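Local coordinates for hypothetical membrane spanning protein (Vibrio fischeri, PDB 4RCK) that is of unknown function but carries a magnesium-binding von Willebrand factor type A domain of the BatA type, part of a longer membrane-spanning protein, at residues M22-L27 and V69-H74; A49-V54 and Q91-V96; D132-A137 and D182-T187; E141-A146 and L188-T193. One frame throughout, in Å; residues are numbered along the deposited sequence.

Contact 1: M22-L27 and V69-H74; sequences MLVVDL and VLFGDH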
loop_
_atom_site.group_PDB
_atom_site.type_symbol
_atom_site.label_atom_id
_atom_site.label_comp_id
_atom_site.label_asym_id
_atom_site.label_seq_id
_atom_site.Cartn_x
_atom_site.Cartn_y
_atom_site.Cartn_z
HETATM N N MSE A 22 5.049 -10.019 6.003
HETATM C CA MSE A 22 4.219 -10.529 7.085
HETATM C C MSE A 22 5.072 -11.133 8.192
HETATM O O MSE A 22 5.826 -12.079 7.960
HETATM C CB MSE A 22 3.235 -11.575 6.561
HETATM C CG MSE A 22 1.969 -11.700 7.387
HETATM SE SE MSE A 22 0.814 -10.159 7.137
HETATM C CE MSE A 22 0.954 -10.033 5.198
ATOM N N LEU A 23 4.948 -10.582 9.394
ATOM C CA LEU A 23 5.665 -11.104 10.548
ATOM C C LEU A 23 4.827 -12.159 11.263
ATOM O O LEU A 23 3.675 -11.914 11.616
ATOM C CB LEU A 23 6.036 -9.975 11.509
ATOM C CG LEU A 23 6.893 -8.844 10.936
ATOM C CD1 LEU A 23 7.179 -7.792 11.997
ATOM C CD2 LEU A 23 8.188 -9.387 10.349
ATOM N N VAL A 24 5.412 -13.334 11.465
ATOM C CA VAL A 24 4.727 -14.428 12.145
ATOM C C VAL A 24 5.487 -14.811 13.412
ATOM O O VAL A 24 6.623 -15.276 13.343
ATOM C CB VAL A 24 4.585 -15.658 11.233
ATOM C CG1 VAL A 24 3.757 -16.730 11.916
ATOM C CG2 VAL A 24 3.952 -15.262 9.911
ATOM N N VAL A 25 4.852 -14.619 14.566
ATOM C CA VAL A 25 5.545 -14.748 15.843
ATOM C C VAL A 25 4.941 -15.795 16.785
ATOM O O VAL A 25 3.731 -15.844 17.001
ATOM C CB VAL A 25 5.593 -13.384 16.569
ATOM C CG1 VAL A 25 5.973 -13.556 18.032
ATOM C CG2 VAL A 25 6.571 -12.452 15.869
ATOM N N ASP A 26 5.820 -16.629 17.333
ATOM C CA ASP A 26 5.478 -17.668 18.298
ATOM C C ASP A 26 5.130 -17.082 19.663
ATOM O O ASP A 26 5.942 -16.377 20.263
ATOM C CB ASP A 26 6.655 -18.641 18.430
ATOM C CG ASP A 26 6.280 -19.947 19.103
ATOM O OD1 ASP A 26 5.411 -19.951 20.000
ATOM O OD2 ASP A 26 6.872 -20.981 18.732
ATOM N N LEU A 27 3.935 -17.388 20.161
ATOM C CA LEU A 27 3.514 -16.902 21.474
ATOM C C LEU A 27 3.284 -18.040 22.472
ATOM O O LEU A 27 2.720 -17.825 23.550
ATOM C CB LEU A 27 2.241 -16.061 21.355
ATOM C CG LEU A 27 2.392 -14.599 20.931
ATOM C CD1 LEU A 27 1.098 -13.840 21.186
ATOM C CD2 LEU A 27 3.557 -13.930 21.652
ATOM N N VAL A 69 1.175 -11.720 12.478
ATOM C CA VAL A 69 0.480 -12.962 12.798
ATOM C C VAL A 69 1.090 -13.587 14.048
ATOM O O VAL A 69 2.305 -13.747 14.140
ATOM C CB VAL A 69 0.544 -13.979 11.637
ATOM C CG1 VAL A 69 -0.234 -15.237 11.989
ATOM C CG2 VAL A 69 0.013 -13.361 10.355
ATOM N N LEU A 70 0.245 -13.925 15.015
ATOM C CA LEU A 70 0.698 -14.569 16.242
ATOM C C LEU A 70 0.180 -15.999 16.271
ATOM O O LEU A 70 -0.960 -16.248 15.870
ATOM C CB LEU A 70 0.205 -13.801 17.469
ATOM C CG LEU A 70 0.464 -12.294 17.481
ATOM C CD1 LEU A 70 -0.344 -11.611 18.578
ATOM C CD2 LEU A 70 1.948 -12.009 17.656
ATOM N N PHE A 71 0.992 -16.949 16.725
ATOM C CA PHE A 71 0.481 -18.313 16.804
ATOM C C PHE A 71 0.816 -19.056 18.094
ATOM O O PHE A 71 1.668 -18.649 18.888
ATOM C CB PHE A 71 0.948 -19.143 15.594
ATOM C CG PHE A 71 2.438 -19.342 15.506
ATOM C CD1 PHE A 71 3.255 -18.348 15.001
ATOM C CD2 PHE A 71 3.014 -20.544 15.881
ATOM C CE1 PHE A 71 4.622 -18.536 14.899
ATOM C CE2 PHE A 71 4.376 -20.740 15.783
ATOM C CZ PHE A 71 5.184 -19.734 15.292
ATOM N N GLY A 72 0.077 -20.143 18.284
ATOM C CA GLY A 72 0.171 -21.012 19.438
ATOM C C GLY A 72 -0.700 -22.210 19.104
ATOM O O GLY A 72 -0.547 -22.795 18.029
ATOM N N ASP A 73 -1.605 -22.580 20.009
ATOM C CA ASP A 73 -2.564 -23.650 19.735
ATOM C C ASP A 73 -3.301 -23.352 18.438
ATOM O O ASP A 73 -3.482 -24.229 17.594
ATOM C CB ASP A 73 -3.562 -23.805 20.887
ATOM C CG ASP A 73 -2.950 -24.461 22.109
ATOM O OD1 ASP A 73 -1.738 -24.743 22.089
ATOM O OD2 ASP A 73 -3.678 -24.672 23.102
ATOM N N HIS A 74 -3.724 -22.102 18.293
ATOM C CA HIS A 74 -4.310 -21.618 17.054
ATOM C C HIS A 74 -3.528 -20.403 16.571
ATOM O O HIS A 74 -2.813 -19.770 17.347
ATOM C CB HIS A 74 -5.786 -21.266 17.248
ATOM C CG HIS A 74 -6.017 -20.150 18.218
ATOM N ND1 HIS A 74 -5.869 -20.305 19.580
ATOM C CD2 HIS A 74 -6.387 -18.861 18.025
ATOM C CE1 HIS A 74 -6.136 -19.160 20.183
ATOM N NE2 HIS A 74 -6.454 -18.268 19.262
#
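Asp-26 and Val-24 lie against the Phe-71 ring where two parallel strands run side by side. Asp-26 CA sits over one ring face, 3.8 Å from the Phe-71 centroid, in a CH-pi contact shifted toward the rim. The Val-24 and Phe-71 side chains cross at about a right angle, Val-24 CG1 3.5 Å from Phe-71 CD1. Phe-71 CG stands between the backbone N and the carbonyl carbon (chi1 64°), the ring beyond it lying beside Val-24 and Asp-26. Beside Val-24, Val-69 points the same way. Val-25 and Leu-70 meet on the other sheet face, and Leu-27, just past the strand end, brings CD1 to 3.7 Å from Leu-70 CD1.

Four backbone bonds fix this register: Val-69 N to Leu-23 O (2.7 Å), Val-25 N to Val-69 O, Phe-71 N to Val-25 O and Leu-27 N to Phe-71 O. Asp-26 opens the DxSxS signature of the metal-ion-dependent adhesion site; its OD1 accepts from Ser-28 N, and its OD2 from Ser-131 OG of the second subunit. Strand 75-82 flanks 65-71, helices 106-118 and 46-60 pack on the two faces, and a strand of the second subunit pairs with 22-25 and continues the sheet.

Contact 2: A49-V54 and Q91-V96; sequences AVKQVV and QLDRTV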
loop_
_atom_site.group_PDB
_atom_site.type_symbol
_atom_site.label_atom_id
_atom_site.label_comp_id
_atom_site.label_asym_id
_atom_site.label_seq_id
_atom_site.Cartn_x
_atom_site.Cartn_y
_atom_site.Cartn_z
ATOM N N ALA A 49 12.897 -10.264 24.469
ATOM C CA ALA A 49 13.972 -10.062 23.504
ATOM C C ALA A 49 13.403 -9.860 22.106
ATOM O O ALA A 49 13.864 -9.002 21.353
ATOM C CB ALA A 49 14.932 -11.239 23.523
ATOM N N VAL A 50 12.391 -10.654 21.774
ATOM C CA VAL A 50 11.725 -10.565 20.482
ATOM C C VAL A 50 11.046 -9.216 20.293
ATOM O O VAL A 50 11.213 -8.574 19.254
ATOM C CB VAL A 50 10.686 -11.683 20.318
ATOM C CG1 VAL A 50 9.814 -11.429 19.097
ATOM C CG2 VAL A 50 11.383 -13.027 20.228
ATOM N N LYS A 51 10.283 -8.795 21.298
ATOM C CA LYS A 51 9.636 -7.488 21.280
ATOM C C LYS A 51 10.641 -6.392 20.963
ATOM O O LYS A 51 10.386 -5.535 20.126
ATOM C CB LYS A 51 8.961 -7.192 22.618
ATOM C CG LYS A 51 7.674 -7.952 22.857
ATOM C CD LYS A 51 7.037 -7.533 24.167
ATOM C CE LYS A 51 5.731 -8.267 24.405
ATOM N NZ LYS A 51 5.046 -7.791 25.637
ATOM N N GLN A 52 11.788 -6.443 21.629
ATOM C CA GLN A 52 12.855 -5.475 21.408
ATOM C C GLN A 52 13.346 -5.488 19.963
ATOM O O GLN A 52 13.173 -4.514 19.231
ATOM C CB GLN A 52 14.026 -5.756 22.349
ATOM C CG GLN A 52 15.128 -4.718 22.286
ATOM C CD GLN A 52 14.773 -3.457 23.044
ATOM O OE1 GLN A 52 14.254 -3.517 24.158
ATOM N NE2 GLN A 52 15.043 -2.305 22.441
ATOM N N VAL A 53 13.953 -6.602 19.564
ATOM C CA VAL A 53 14.586 -6.735 18.254
ATOM C C VAL A 53 13.633 -6.473 17.084
ATOM O O VAL A 53 13.958 -5.708 16.175
ATOM C CB VAL A 53 15.211 -8.138 18.088
ATOM C CG1 VAL A 53 15.465 -8.453 16.623
ATOM C CG2 VAL A 53 16.499 -8.240 18.895
ATOM N N VAL A 54 12.461 -7.102 17.110
ATOM C CA VAL A 54 11.498 -6.967 16.019
ATOM C C VAL A 54 10.962 -5.536 15.921
ATOM O O VAL A 54 10.770 -5.020 14.823
ATOM C CB VAL A 54 10.322 -7.954 16.181
ATOM C CG1 VAL A 54 9.288 -7.753 15.084
ATOM C CG2 VAL A 54 10.834 -9.386 16.164
ATOM N N GLN A 91 1.103 -2.967 19.012
ATOM C CA GLN A 91 0.295 -4.174 19.144
ATOM C C GLN A 91 1.173 -5.387 19.414
ATOM O O GLN A 91 0.691 -6.419 19.868
ATOM C CB GLN A 91 -0.554 -4.401 17.892
ATOM C CG GLN A 91 -1.694 -3.408 17.738
ATOM C CD GLN A 91 -2.586 -3.716 16.553
ATOM O OE1 GLN A 91 -2.612 -4.841 16.056
ATOM N NE2 GLN A 91 -3.322 -2.711 16.092
ATOM N N LEU A 92 2.464 -5.257 19.127
ATOM C CA LEU A 92 3.437 -6.263 19.522
ATOM C C LEU A 92 3.804 -6.069 20.986
ATOM O O LEU A 92 3.876 -7.029 21.753
ATOM C CB LEU A 92 4.691 -6.187 18.650
ATOM C CG LEU A 92 5.762 -7.228 18.983
ATOM C CD1 LEU A 92 5.262 -8.628 18.658
ATOM C CD2 LEU A 92 7.062 -6.929 18.251
ATOM N N ASP A 93 4.027 -4.811 21.359
ATOM C CA ASP A 93 4.429 -4.443 22.711
ATOM C C ASP A 93 3.485 -4.989 23.778
ATOM O O ASP A 93 3.924 -5.464 24.825
ATOM C CB ASP A 93 4.509 -2.921 22.837
ATOM C CG ASP A 93 5.823 -2.453 23.423
ATOM O OD1 ASP A 93 6.507 -3.265 24.081
ATOM O OD2 ASP A 93 6.171 -1.270 23.226
ATOM N N ARG A 94 2.189 -4.923 23.501
ATOM C CA ARG A 94 1.178 -5.266 24.493
ATOM C C ARG A 94 0.822 -6.752 24.508
ATOM O O ARG A 94 0.024 -7.191 25.337
ATOM C CB ARG A 94 -0.085 -4.432 24.261
ATOM C CG ARG A 94 -0.672 -4.557 22.864
ATOM C CD ARG A 94 -1.991 -3.807 22.750
ATOM N NE ARG A 94 -1.809 -2.365 22.611
ATOM C CZ ARG A 94 -2.285 -1.648 21.597
ATOM N NH1 ARG A 94 -2.977 -2.242 20.634
ATOM N NH2 ARG A 94 -2.077 -0.340 21.546
ATOM N N THR A 95 1.409 -7.525 23.597
ATOM C CA THR A 95 1.184 -8.967 23.575
ATOM C C THR A 95 1.694 -9.615 24.854
ATOM O O THR A 95 2.772 -9.278 25.342
ATOM C CB THR A 95 1.873 -9.645 22.375
ATOM O OG1 THR A 95 3.271 -9.326 22.379
ATOM C CG2 THR A 95 1.256 -9.186 21.070
ATOM N N VAL A 96 0.914 -10.542 25.401
ATOM C CA VAL A 96 1.329 -11.269 26.592
ATOM C C VAL A 96 1.350 -12.768 26.317
ATOM O O VAL A 96 0.796 -13.236 25.324
ATOM C CB VAL A 96 0.405 -10.984 27.792
ATOM C CG1 VAL A 96 1.218 -10.889 29.075
ATOM C CG2 VAL A 96 -0.401 -9.713 27.564
#
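Helix 46-60 passes the C-terminal end of helix 85-93 with the CA atoms of Lys-51 and Asp-93 6.2 Å apart, and the chain leaves the second helix through Arg-94 and Thr-95. Lys-51 carries the contact. Its chain is extended beyond CG and slides past the Thr-95 side chain in the opposite direction, with CE 3.5 Å from Leu-92 O. At its tip the ammonium is gripped twice: NZ donates to Asp-93 O at 2.7 Å, from above the carbonyl plane, and to Thr-95 O at 2.7 Å, within that carbonyl's plane. Both acceptors are backbone carbonyls at or just past the helix end, where the positive charge would be expected to suit the negative end of the helix dipole. The Asp-93 carboxylate adds an opposite charge nearby, OD1 being 5.0 Å from Lys-51 NZ without touching it.

Deeper in, Val-54 and Leu-92 cross at about a right angle, Val-54 CG1 lying 4.0 Å from Leu-92 CD2. The sheet lies next to the contact: Val-54 packs on Leu-23 of strand 19-26 and Thr-95 on Leu-70 of strand 65-71, while Tyr-212 of the second subunit packs on Val-53 and Val-54.

Contact 3: D132-A137 and D182-T187; sequences DGANTA and DLDEDT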
loop_
_atom_site.group_PDB
_atom_site.type_symbol
_atom_site.label_atom_id
_atom_site.label_comp_id
_atom_site.label_asym_id
_atom_site.label_seq_id
_atom_site.Cartn_x
_atom_site.Cartn_y
_atom_site.Cartn_z
ATOM N N ASP A 132 -11.934 20.160 -19.650
ATOM C CA ASP A 132 -12.687 21.367 -19.968
ATOM C C ASP A 132 -13.328 21.183 -21.329
ATOM O O ASP A 132 -14.209 21.948 -21.737
ATOM C CB ASP A 132 -11.780 22.611 -19.942
ATOM C CG ASP A 132 -10.550 22.478 -20.848
ATOM O OD1 ASP A 132 -10.540 21.569 -21.707
ATOM O OD2 ASP A 132 -9.607 23.296 -20.709
ATOM N N GLY A 133 -12.882 20.138 -22.016
ATOM C CA GLY A 133 -13.143 20.023 -23.430
ATOM C C GLY A 133 -13.721 18.705 -23.876
ATOM O O GLY A 133 -13.693 17.702 -23.158
ATOM N N ALA A 134 -14.273 18.726 -25.081
ATOM C CA ALA A 134 -14.696 17.509 -25.735
ATOM C C ALA A 134 -13.457 16.766 -26.191
ATOM O O ALA A 134 -12.371 17.345 -26.279
ATOM C CB ALA A 134 -15.610 17.811 -26.910
ATOM N N ASN A 135 -13.620 15.481 -26.469
ATOM C CA ASN A 135 -12.534 14.682 -27.004
ATOM C C ASN A 135 -12.332 15.003 -28.483
ATOM O O ASN A 135 -12.805 14.275 -29.356
ATOM C CB ASN A 135 -12.825 13.196 -26.786
ATOM C CG ASN A 135 -11.815 12.295 -27.460
ATOM O OD1 ASN A 135 -10.667 12.200 -27.032
ATOM N ND2 ASN A 135 -12.240 11.627 -28.526
ATOM N N THR A 136 -11.639 16.108 -28.754
ATOM C CA THR A 136 -11.484 16.611 -30.119
ATOM C C THR A 136 -10.591 15.708 -30.971
ATOM O O THR A 136 -10.935 15.381 -32.106
ATOM C CB THR A 136 -10.902 18.048 -30.134
ATOM O OG1 THR A 136 -9.489 18.001 -29.913
ATOM C CG2 THR A 136 -11.551 18.913 -29.058
ATOM N N ALA A 137 -9.454 15.298 -30.417
ATOM C CA ALA A 137 -8.475 14.511 -31.162
ATOM C C ALA A 137 -7.949 13.323 -30.369
ATOM O O ALA A 137 -7.610 13.455 -29.211
ATOM C CB ALA A 137 -7.321 15.388 -31.583
ATOM N N ASP A 182 -17.052 24.329 -25.233
ATOM C CA ASP A 182 -16.467 23.098 -25.735
ATOM C C ASP A 182 -16.849 21.885 -24.893
ATOM O O ASP A 182 -17.056 20.797 -25.437
ATOM C CB ASP A 182 -14.945 23.235 -25.791
ATOM C CG ASP A 182 -14.332 22.465 -26.939
ATOM O OD1 ASP A 182 -14.961 22.411 -28.016
ATOM O OD2 ASP A 182 -13.224 21.917 -26.765
ATOM N N LEU A 183 -16.942 22.089 -23.578
ATOM C CA LEU A 183 -17.199 21.017 -22.613
ATOM C C LEU A 183 -18.282 20.027 -23.042
ATOM O O LEU A 183 -19.458 20.369 -23.117
ATOM C CB LEU A 183 -17.574 21.617 -21.252
ATOM C CG LEU A 183 -17.710 20.622 -20.097
ATOM C CD1 LEU A 183 -16.341 20.083 -19.707
ATOM C CD2 LEU A 183 -18.414 21.245 -18.901
ATOM N N ASP A 184 -17.860 18.798 -23.326
ATOM C CA ASP A 184 -18.779 17.714 -23.652
ATOM C C ASP A 184 -19.231 17.021 -22.378
ATOM O O ASP A 184 -18.489 16.226 -21.796
ATOM C CB ASP A 184 -18.115 16.709 -24.598
ATOM C CG ASP A 184 -19.115 15.802 -25.284
ATOM O OD1 ASP A 184 -20.280 15.745 -24.841
ATOM O OD2 ASP A 184 -18.729 15.136 -26.266
ATOM N N GLU A 185 -20.452 17.322 -21.949
ATOM C CA GLU A 185 -20.951 16.799 -20.686
ATOM C C GLU A 185 -21.598 15.424 -20.836
ATOM O O GLU A 185 -21.412 14.552 -19.987
ATOM C CB GLU A 185 -21.944 17.779 -20.056
ATOM C CG GLU A 185 -21.303 19.070 -19.562
ATOM C CD GLU A 185 -22.207 19.861 -18.637
ATOM O OE1 GLU A 185 -22.204 19.585 -17.420
ATOM O OE2 GLU A 185 -22.924 20.756 -19.131
ATOM N N ASP A 186 -22.342 15.217 -21.918
ATOM C CA ASP A 186 -23.052 13.951 -22.082
ATOM C C ASP A 186 -22.130 12.820 -22.542
ATOM O O ASP A 186 -22.490 11.652 -22.429
ATOM C CB ASP A 186 -24.229 14.102 -23.050
ATOM C CG ASP A 186 -23.812 14.632 -24.403
ATOM O OD1 ASP A 186 -23.034 15.607 -24.445
ATOM O OD2 ASP A 186 -24.265 14.076 -25.426
ATOM N N THR A 187 -20.946 13.152 -23.051
ATOM C CA THR A 187 -19.928 12.128 -23.271
ATOM C C THR A 187 -19.320 11.772 -21.922
ATOM O O THR A 187 -19.204 10.598 -21.568
ATOM C CB THR A 187 -18.819 12.585 -24.247
ATOM O OG1 THR A 187 -19.226 12.319 -25.595
ATOM C CG2 THR A 187 -17.515 11.840 -23.976
#
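The metal-ion-dependent adhesion site of the von Willebrand A fold supplies one side of this contact: the loop that follows strand 124-131 begins at Asp-132, a magnesium-binding residue, and runs beside Asp-182, Leu-183 and Asp-184, which lead into helix 185-195. A bound magnesium ion lies about 3 Å from the nearest atom of the Asp-132 side chain. The Asp-132 carboxylate is held by the second subunit, where its OD2 accepts from Ser-30 OG and forms a salt bridge with Arg-46. The metal site is thus assembled from two chains, Ser-28 and Ser-30 coming from one and Asp-132 from the other.

Near Asp-132 it is the backbone of the loop that is touched. Leu-183 closes over the Asp-132 carbonyl, with CB 3.4 Å and CD1 3.5 Å from Asp-132 O. Leu-183 CG, anti to the backbone N (chi1 -173°), lies 4.1 Å from the same oxygen, Asp-132 O. Farther along, Ala-134 sets its methyl against the residue just before helix 185-195, CB to Asp-184 CB 3.6 Å. The same methyl lies 3.6 Å from Asp-182 O. On the exposed side, Thr-136 and Asp-182 cross at about a right angle, Thr-136 CG2 approaching Asp-182 OD2.

Asp-184 is also the N-cap of helix 185-195. Both of its carboxylate oxygens are engaged from above the carboxylate plane: Thr-187 N donates to Asp-184 OD1 at 3.2 Å, and Thr-187 OG1 donates to Asp-184 OD2 at 2.9 Å.

Contact 4: E141-A146 and L188-T193; sequences EPLEAA and LTKIAT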
loop_
_atom_site.group_PDB
_atom_site.type_symbol
_atom_site.label_atom_id
_atom_site.label_comp_id
_atom_site.label_asym_id
_atom_site.label_seq_id
_atom_site.Cartn_x
_atom_site.Cartn_y
_atom_site.Cartn_z
ATOM N N GLU A 141 -11.472 6.273 -29.095
ATOM C CA GLU A 141 -12.695 6.993 -28.754
ATOM C C GLU A 141 -12.988 6.888 -27.261
ATOM O O GLU A 141 -12.621 5.900 -26.626
ATOM C CB GLU A 141 -13.876 6.460 -29.572
ATOM C CG GLU A 141 -13.842 6.873 -31.030
ATOM C CD GLU A 141 -13.725 8.376 -31.198
ATOM O OE1 GLU A 141 -14.562 9.108 -30.630
ATOM O OE2 GLU A 141 -12.789 8.824 -31.892
ATOM N N PRO A 142 -13.646 7.914 -26.693
ATOM C CA PRO A 142 -13.948 7.969 -25.256
ATOM C C PRO A 142 -14.737 6.769 -24.740
ATOM O O PRO A 142 -14.386 6.207 -23.702
ATOM C CB PRO A 142 -14.786 9.245 -25.126
ATOM C CG PRO A 142 -14.376 10.082 -26.271
ATOM C CD PRO A 142 -14.093 9.131 -27.391
ATOM N N LEU A 143 -15.792 6.392 -25.456
ATOM C CA LEU A 143 -16.687 5.335 -24.999
ATOM C C LEU A 143 -16.111 3.962 -25.263
ATOM O O LEU A 143 -16.491 2.985 -24.625
ATOM C CB LEU A 143 -18.050 5.463 -25.669
ATOM C CG LEU A 143 -18.787 6.738 -25.275
ATOM C CD1 LEU A 143 -20.159 6.781 -25.917
ATOM C CD2 LEU A 143 -18.887 6.835 -23.759
ATOM N N GLU A 144 -15.201 3.880 -26.220
ATOM C CA GLU A 144 -14.435 2.665 -26.360
ATOM C C GLU A 144 -13.558 2.555 -25.125
ATOM O O GLU A 144 -13.633 1.573 -24.393
ATOM C CB GLU A 144 -13.599 2.673 -27.628
ATOM C CG GLU A 144 -14.373 2.989 -28.883
ATOM C CD GLU A 144 -13.493 2.871 -30.094
ATOM O OE1 GLU A 144 -13.783 3.519 -31.122
ATOM O OE2 GLU A 144 -12.500 2.123 -30.001
ATOM N N ALA A 145 -12.760 3.594 -24.884
ATOM C CA ALA A 145 -11.861 3.651 -23.733
ATOM C C ALA A 145 -12.588 3.422 -22.414
ATOM O O ALA A 145 -12.037 2.827 -21.488
ATOM C CB ALA A 145 -11.136 4.982 -23.700
ATOM N N ALA A 146 -13.822 3.905 -22.331
ATOM C CA ALA A 146 -14.644 3.696 -21.146
ATOM C C ALA A 146 -15.026 2.227 -20.991
ATOM O O ALA A 146 -15.033 1.690 -19.879
ATOM C CB ALA A 146 -15.893 4.566 -21.208
ATOM N N LEU A 188 -18.945 12.804 -21.172
ATOM C CA LEU A 188 -18.386 12.641 -19.836
ATOM C C LEU A 188 -19.355 11.917 -18.906
ATOM O O LEU A 188 -18.941 11.126 -18.058
ATOM C CB LEU A 188 -18.015 14.005 -19.251
ATOM C CG LEU A 188 -16.538 14.397 -19.285
ATOM C CD1 LEU A 188 -15.894 13.996 -20.599
ATOM C CD2 LEU A 188 -16.383 15.891 -19.054
ATOM N N THR A 189 -20.645 12.191 -19.070
ATOM C CA THR A 189 -21.674 11.519 -18.284
ATOM C C THR A 189 -21.751 10.042 -18.653
ATOM O O THR A 189 -21.777 9.178 -17.775
ATOM C CB THR A 189 -23.057 12.169 -18.483
ATOM O OG1 THR A 189 -23.017 13.529 -18.033
ATOM C CG2 THR A 189 -24.119 11.414 -17.700
ATOM N N LYS A 190 -21.786 9.761 -19.955
ATOM C CA LYS A 190 -21.821 8.387 -20.454
ATOM C C LYS A 190 -20.673 7.558 -19.897
ATOM O O LYS A 190 -20.869 6.420 -19.480
ATOM C CB LYS A 190 -21.767 8.358 -21.983
ATOM C CG LYS A 190 -23.084 8.633 -22.687
ATOM C CD LYS A 190 -22.870 8.682 -24.193
ATOM C CE LYS A 190 -23.842 9.632 -24.872
ATOM N NZ LYS A 190 -23.359 10.022 -26.228
ATOM N N ILE A 191 -19.476 8.140 -19.900
ATOM C CA ILE A 191 -18.281 7.465 -19.405
ATOM C C ILE A 191 -18.446 7.023 -17.955
ATOM O O ILE A 191 -18.257 5.851 -17.628
ATOM C CB ILE A 191 -17.038 8.369 -19.513
ATOM C CG1 ILE A 191 -16.725 8.675 -20.979
ATOM C CG2 ILE A 191 -15.843 7.713 -18.842
ATOM C CD1 ILE A 191 -15.524 9.577 -21.171
ATOM N N ALA A 192 -18.804 7.970 -17.095
ATOM C CA ALA A 192 -18.998 7.691 -15.678
ATOM C C ALA A 192 -20.109 6.667 -15.460
ATOM O O ALA A 192 -19.943 5.710 -14.705
ATOM C CB ALA A 192 -19.307 8.973 -14.926
ATOM N N THR A 193 -21.236 6.877 -16.134
ATOM C CA THR A 193 -22.386 5.986 -16.023
ATOM C C THR A 193 -22.061 4.573 -16.496
ATOM O O THR A 193 -22.389 3.594 -15.821
ATOM C CB THR A 193 -23.588 6.527 -16.827
ATOM O OG1 THR A 193 -24.214 7.587 -16.093
ATOM C CG2 THR A 193 -24.610 5.428 -17.083
#
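Ile-191 meets Pro-142, Leu-143 and Ala-146 of helix 142-151 each with a different side-chain carbon. The two helix segments run nearly parallel, 12° apart, with axes 9.4 Å from each other, and the contact between them is wholly apolar. Ile-191 CG1 is anti to the carbonyl carbon (chi1 -64°) and the chain continues extended, which brings CD1 to 4.0 Å from Pro-142 CB in the first turn of the facing helix. The other branch, CG2, is anti to the backbone N and reaches the Ala-146 methyl, 3.9 Å from Ala-146 CB. Ala-146 and Ile-191 also have the nearest backbones, their CA atoms 5.5 Å apart, a closeness that the small alanine side chain admits.

Leu-143 lies obliquely across both Ile-191 and Lys-190. Its CD2 is 4.0 Å from Ile-191 CG1 and 3.7 Å from Lys-190 CB. Its other methyl, CD1, touches the lysine chain farther out, 3.7 Å from Lys-190 CD. The aliphatic part of this exposed lysine therefore borders the buried cluster. Ile-191 also rests on Ile-156 and Thr-158 of strand 154-161, and Met-194, one turn on, continues the packing against Leu-143 and Ala-146. Leu-110, from helix 106-118 of the second subunit, packs on Ile-191 as well, so Ile-191 joins its own strand, the facing helix and the partner chain.

Contacts 1 and 2 form one end of the elongated chain and contacts 3 and 4 the other, with the centres of contacts 1 and 3 about 56 Å apart. Contacts 1 and 2 touch where the sheet meets its helix layer, while contacts 3 and 4 touch directly and share helix 185-195. Contact 1 is buried sheet, joined by backbone bonds; contact 4 is a largely buried, apolar helix pair. Contacts 2 and 3 reach the surface and are more polar, one relying on a lysine and the other on loop backbone. Contacts 1 and 3 hold complementary parts of the metal site, which meet between subunits, consistent with a domain-swapped dimer.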